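Local atomic coordinates of globin (Bacillus anthracis, PDB entry 5V3T), a protein that probably binds and carries oxygen at a heme group, as a group II truncated hemoglobin, and here holds cyanide in its heme pocket. Residues E19-T24 and E95-D100; T83-E88 and P126-E131. All blocks are in the same frame, centred on the assembly; numbering follows the deposited sequence.

How the interactions relate
Both contacts use helix 84-101. Interaction 2 sits at its N-terminal end, where 83-88 meets the chain's C-terminal tail 126-131 at the surface, and interaction 1 near its C-terminal end, where 95-100 packs against helix 14-31 in a buried interface. Their centres lie 24 Å apart and their nearest atoms about 7 Å, so they do not touch. The heme relates them: Ala87 of interaction 2 belongs to its pocket and meets vinyl carbon CBB, whereas the side chain of Leu21 in interaction 1 stays about 10 Å from it. Between the two, on the same helix, Trp90 lines the cyanide pocket, together with Tyr26 of helix 14-31.

Interaction 1 (E19-T24 and E95-D100); sequences EILVDT and EQAMDD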
# COMPACT_ATOMS: atom_id res chain seq x y z
N GLU A 19 -2.16 20.72 6.55
CA GLU A 19 -3.09 20.17 7.55
C GLU A 19 -4.51 20.19 6.99
O GLU A 19 -5.19 19.16 6.95
CB GLU A 19 -3.03 20.96 8.86
CG GLU A 19 -1.76 20.78 9.66
CD GLU A 19 -1.65 19.41 10.33
OE1 GLU A 19 -2.69 18.91 10.82
OE2 GLU A 19 -0.53 18.86 10.37
N ILE A 20 -4.94 21.36 6.54
CA ILE A 20 -6.30 21.54 6.07
C ILE A 20 -6.57 20.82 4.75
O ILE A 20 -7.65 20.25 4.56
CB ILE A 20 -6.63 23.04 5.89
CG1 ILE A 20 -6.45 23.77 7.22
CG2 ILE A 20 -8.03 23.23 5.36
CD1 ILE A 20 -6.55 25.28 7.09
N LEU A 21 -5.59 20.84 3.85
CA LEU A 21 -5.74 20.20 2.55
C LEU A 21 -5.96 18.71 2.73
O LEU A 21 -6.90 18.14 2.16
CB LEU A 21 -4.53 20.47 1.65
CG LEU A 21 -4.48 19.82 0.26
CD1 LEU A 21 -5.58 20.37 -0.65
CD2 LEU A 21 -3.12 20.05 -0.37
N VAL A 22 -5.13 18.09 3.56
CA VAL A 22 -5.17 16.64 3.72
C VAL A 22 -6.40 16.20 4.50
O VAL A 22 -7.05 15.21 4.14
CB VAL A 22 -3.88 16.14 4.40
CG1 VAL A 22 -3.97 14.65 4.76
CG2 VAL A 22 -2.71 16.38 3.47
N ASP A 23 -6.76 16.95 5.54
CA ASP A 23 -7.98 16.64 6.29
C ASP A 23 -9.18 16.75 5.35
O ASP A 23 -10.08 15.89 5.37
CB ASP A 23 -8.12 17.56 7.49
CG ASP A 23 -7.18 17.19 8.63
OD1 ASP A 23 -6.63 16.07 8.60
OD2 ASP A 23 -6.97 18.02 9.53
N THR A 24 -9.20 17.79 4.53
CA THR A 24 -10.27 17.98 3.55
C THR A 24 -10.24 16.87 2.49
O THR A 24 -11.28 16.30 2.15
CB THR A 24 -10.17 19.36 2.87
OG1 THR A 24 -10.29 20.37 3.87
CG2 THR A 24 -11.26 19.54 1.81
N GLU A 95 -8.34 17.54 -6.30
CA GLU A 95 -8.77 18.76 -6.98
C GLU A 95 -9.80 19.53 -6.15
O GLU A 95 -9.71 20.76 -5.98
CB GLU A 95 -9.36 18.43 -8.35
CG GLU A 95 -8.53 18.95 -9.51
CD GLU A 95 -9.14 18.61 -10.86
OE1 GLU A 95 -10.04 17.75 -10.93
OE2 GLU A 95 -8.72 19.23 -11.87
N GLN A 96 -10.78 18.80 -5.62
CA GLN A 96 -11.85 19.40 -4.82
C GLN A 96 -11.31 19.91 -3.49
O GLN A 96 -11.73 20.97 -3.01
CB GLN A 96 -12.97 18.40 -4.59
CG GLN A 96 -13.62 17.92 -5.87
CD GLN A 96 -14.61 16.80 -5.62
OE1 GLN A 96 -14.34 15.63 -5.91
NE2 GLN A 96 -15.76 17.14 -5.06
N ALA A 97 -10.38 19.16 -2.89
CA ALA A 97 -9.73 19.61 -1.66
C ALA A 97 -8.94 20.90 -1.91
O ALA A 97 -8.95 21.81 -1.08
CB ALA A 97 -8.80 18.52 -1.12
N MET A 98 -8.26 20.98 -3.05
CA MET A 98 -7.50 22.16 -3.39
C MET A 98 -8.42 23.36 -3.61
O MET A 98 -8.10 24.47 -3.19
CB MET A 98 -6.65 21.93 -4.63
CG MET A 98 -5.41 21.05 -4.40
SD MET A 98 -4.52 20.77 -5.94
CE MET A 98 -2.95 20.22 -5.28
N ASP A 99 -9.54 23.14 -4.29
CA ASP A 99 -10.54 24.19 -4.45
C ASP A 99 -10.99 24.69 -3.08
O ASP A 99 -10.95 25.89 -2.79
CB ASP A 99 -11.73 23.68 -5.27
CG ASP A 99 -11.41 23.56 -6.75
OD1 ASP A 99 -10.33 24.01 -7.18
OD2 ASP A 99 -12.25 23.01 -7.50
N ASP A 100 -11.36 23.76 -2.21
CA ASP A 100 -11.90 24.10 -0.90
C ASP A 100 -10.86 24.81 -0.04
O ASP A 100 -11.20 25.64 0.81
CB ASP A 100 -12.34 22.85 -0.17
CG ASP A 100 -13.64 22.26 -0.72
OD1 ASP A 100 -14.19 22.79 -1.70
OD2 ASP A 100 -14.06 21.22 -0.18
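Leu21 and Thr24 of helix 14-31 pack on Ala97, Met98 and Asp100 of helix 84-101, a largely apolar, buried helix-helix contact within the globin fold. The short segments run roughly antiparallel at 136°, their axes 8.8 Å apart. Ala97 permits this approach: its CB is small enough for Leu21 CD1 to settle against it at 3.7 Å. Chi1 177° puts Leu21 CG anti to the backbone N, and chi2 66° then sets CD1 over the face of the Ala97-Met98 peptide, 3.6 Å from Met98 N. The same methyl touches Met98 CG, beyond which that chain runs on, extended, to Val111 and Arg108 of helix 105-122. Thr24 divides its branches: methyl CG2 faces the partner helix, 3.8 Å from Ala97 CA, while OG1 turns back to Ile20 O at 2.7 Å; that carbonyl also accepts from Thr24 N on the opposite face of its plane. A beta-branched residue offers carbon to the interface and satisfies its hydroxyl within its own helix. At the margin CG2 touches Asp100, whose OD2 is hydrogen-bonded to Tyr28. This packing joins the family's B (14-31) and G (84-101) helices, and so the two layers of the two-over-two helical sandwich, away from the heme pocket.

Interaction 2 (T83-E88 and P126-E131); sequences TPKRAE and PNETGE. With HEM (protoporphyrin IX containing Fe), chain C.
Pro84 and Asn127 form the centre of this surface contact, in which the C-terminal tail lies against the first turn of helix 84-101. By van der Waals contact Asn127 sets its amide group against the proline ring: OD1 lies 3.1 Å from Pro84 CB, and ND2 also reaches the ring. Proline suits the first helical position because the amide there has no helical carbonyl to bond to, and the ring already holds phi near the helical value; here it also offers a compact surface to the tail. Beside it, Thr83 CG2 approaches Pro126 O, while the Pro126 ring packs on Met72 of the second subunit.

The charged pair at the margin is looser. The Lys85 chain bends about its CG-CD bond (chi3 68°), which swings CE round towards Glu128; beyond it NZ lies 3.5 Å from Glu128 CG, meeting the aliphatic part of the glutamate. The carboxylate stays farther off, with OE2 4.6 Å from Lys85 NZ, so the attraction is probably electrostatic without a salt bridge.

Polar bonding is local to the helix start. Thr83 OG1 takes the crowded position between its backbone N and carbonyl carbon (chi1 55°), from which it accepts a hydrogen bond from Arg86 N at 3.0 Å with an N-H...O angle of 149°. The bond satisfies an amide of the first turn, a role suited to a short hydroxyl side chain. Arg86 leads away from the tail, to Glu81 and the backbone of Asp34.

On the heme side, Ala87 CA lies 3.6 Å from heme CBB, so the vinyl reaches the helix backbone itself beside a methyl side chain. The arrangement is an N-capped helix start with proline at its first position, bordering the heme pocket of a truncated globin.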
# COMPACT_ATOMS: atom_id res chain seq x y z
N THR A 83 -6.70 0.93 -9.84
CA THR A 83 -7.08 0.94 -11.23
C THR A 83 -6.89 2.35 -11.76
O THR A 83 -6.79 3.30 -10.98
CB THR A 83 -8.53 0.54 -11.39
OG1 THR A 83 -9.32 1.41 -10.55
CG2 THR A 83 -8.73 -0.89 -10.94
N PRO A 84 -6.84 2.51 -13.10
CA PRO A 84 -6.83 3.88 -13.62
C PRO A 84 -8.06 4.67 -13.16
O PRO A 84 -7.95 5.88 -12.93
CB PRO A 84 -6.84 3.67 -15.14
CG PRO A 84 -6.19 2.32 -15.33
CD PRO A 84 -6.65 1.50 -14.16
N LYS A 85 -9.19 3.98 -12.99
CA LYS A 85 -10.40 4.62 -12.48
C LYS A 85 -10.20 5.17 -11.07
O LYS A 85 -10.63 6.29 -10.75
CB LYS A 85 -11.57 3.63 -12.50
CG LYS A 85 -12.90 4.13 -11.94
CD LYS A 85 -14.08 3.29 -12.45
CE LYS A 85 -14.06 1.86 -11.91
NZ LYS A 85 -15.17 1.01 -12.48
N ARG A 86 -9.51 4.42 -10.22
CA ARG A 86 -9.28 4.88 -8.86
C ARG A 86 -8.22 5.98 -8.81
O ARG A 86 -8.31 6.90 -7.99
CB ARG A 86 -8.92 3.71 -7.96
CG ARG A 86 -10.11 2.81 -7.72
CD ARG A 86 -9.82 1.70 -6.74
NE ARG A 86 -11.06 1.11 -6.26
CZ ARG A 86 -11.23 -0.19 -6.05
NH1 ARG A 86 -10.24 -1.03 -6.30
NH2 ARG A 86 -12.39 -0.64 -5.61
N ALA A 87 -7.21 5.90 -9.67
CA ALA A 87 -6.25 6.99 -9.78
C ALA A 87 -7.00 8.28 -10.16
O ALA A 87 -6.72 9.35 -9.64
CB ALA A 87 -5.16 6.67 -10.79
N GLU A 88 -7.97 8.16 -11.05
CA GLU A 88 -8.76 9.34 -11.42
C GLU A 88 -9.60 9.85 -10.26
O GLU A 88 -9.71 11.07 -10.06
CB GLU A 88 -9.63 9.03 -12.63
CG GLU A 88 -8.91 9.27 -13.94
CD GLU A 88 -9.78 8.96 -15.14
OE1 GLU A 88 -10.97 9.36 -15.13
OE2 GLU A 88 -9.29 8.31 -16.08
N PRO A 126 -5.31 -3.36 -14.40
CA PRO A 126 -5.84 -2.75 -15.63
C PRO A 126 -7.26 -2.19 -15.51
O PRO A 126 -7.97 -2.48 -14.54
CB PRO A 126 -5.80 -3.91 -16.64
CG PRO A 126 -5.78 -5.13 -15.83
CD PRO A 126 -5.12 -4.82 -14.53
N ASN A 127 -7.66 -1.37 -16.48
CA ASN A 127 -9.01 -0.81 -16.56
C ASN A 127 -10.15 -1.82 -16.72
O ASN A 127 -9.94 -2.98 -17.06
CB ASN A 127 -9.09 0.18 -17.72
CG ASN A 127 -8.87 1.61 -17.29
OD1 ASN A 127 -9.23 1.98 -16.17
ND2 ASN A 127 -8.27 2.41 -18.15
N GLU A 128 -11.36 -1.33 -16.47
CA GLU A 128 -12.59 -2.07 -16.72
C GLU A 128 -12.94 -1.99 -18.20
O GLU A 128 -12.38 -1.17 -18.93
CB GLU A 128 -13.75 -1.51 -15.88
CG GLU A 128 -13.46 -1.39 -14.39
CD GLU A 128 -13.34 -2.73 -13.69
OE1 GLU A 128 -14.03 -3.69 -14.10
OE2 GLU A 128 -12.56 -2.81 -12.71
N THR A 129 -13.87 -2.83 -18.65
CA THR A 129 -14.34 -2.79 -20.03
C THR A 129 -14.83 -1.39 -20.39
O THR A 129 -15.50 -0.76 -19.58
CB THR A 129 -15.47 -3.81 -20.26
OG1 THR A 129 -14.98 -5.11 -19.93
CG2 THR A 129 -15.94 -3.77 -21.69
N GLY A 130 -14.50 -0.91 -21.58
CA GLY A 130 -14.88 0.43 -22.00
C GLY A 130 -13.70 1.37 -22.20
O GLY A 130 -13.66 2.13 -23.17
N GLU A 131 -12.75 1.32 -21.28
CA GLU A 131 -11.53 2.12 -21.37
C GLU A 131 -10.53 1.57 -22.39
O GLU A 131 -9.46 2.14 -22.59
CB GLU A 131 -10.83 2.21 -20.01
CG GLU A 131 -11.44 3.22 -19.05
CD GLU A 131 -12.74 2.75 -18.45
OE1 GLU A 131 -12.99 1.52 -18.45
OE2 GLU A 131 -13.53 3.61 -17.99
CHA HEM C . -1.17 4.50 1.58
CHB HEM C . -4.67 4.02 -1.89
CHC HEM C . -2.23 7.24 -4.63
CHD HEM C . 0.69 8.41 -0.90
C1A HEM C . -2.32 4.11 0.88
C2A HEM C . -3.30 3.14 1.34
C3A HEM C . -4.25 3.01 0.40
C4A HEM C . -3.92 3.89 -0.71
CMA HEM C . -5.48 2.08 0.47
CAA HEM C . -3.24 2.40 2.70
CBA HEM C . -3.39 3.42 3.83
CGA HEM C . -2.59 2.99 5.03
O1A HEM C . -2.20 1.80 5.09
O2A HEM C . -2.34 3.84 5.92
C1B HEM C . -4.30 4.83 -2.94
C2B HEM C . -4.98 4.96 -4.22
C3B HEM C . -4.29 5.83 -4.97
C4B HEM C . -3.15 6.30 -4.20
CMB HEM C . -6.26 4.20 -4.65
CAB HEM C . -4.65 6.27 -6.41
CBB HEM C . -3.69 6.53 -7.31
C1C HEM C . -1.33 7.90 -3.84
C2C HEM C . -0.65 9.13 -4.17
C3C HEM C . 0.14 9.46 -3.15
C4C HEM C . 0.01 8.44 -2.11
CMC HEM C . -0.80 9.96 -5.48
CAC HEM C . 1.06 10.71 -3.13
CBC HEM C . 1.17 11.36 -1.98
C1D HEM C . 0.45 7.47 0.10
C2D HEM C . 1.16 7.43 1.37
C3D HEM C . 0.60 6.23 2.13
C4D HEM C . -0.41 5.63 1.27
CMD HEM C . 2.25 8.41 1.84
CAD HEM C . 1.03 5.78 3.54
CBD HEM C . 1.91 4.54 3.39
CGD HEM C . 2.57 4.19 4.69
O1D HEM C . 2.09 3.23 5.35
O2D HEM C . 3.57 4.86 5.08
NA HEM C . -2.73 4.54 -0.38
NB HEM C . -3.20 5.68 -2.98
NC HEM C . -0.92 7.51 -2.57
ND HEM C . -0.46 6.38 0.08
FE HEM C . -1.92 6.15 -1.39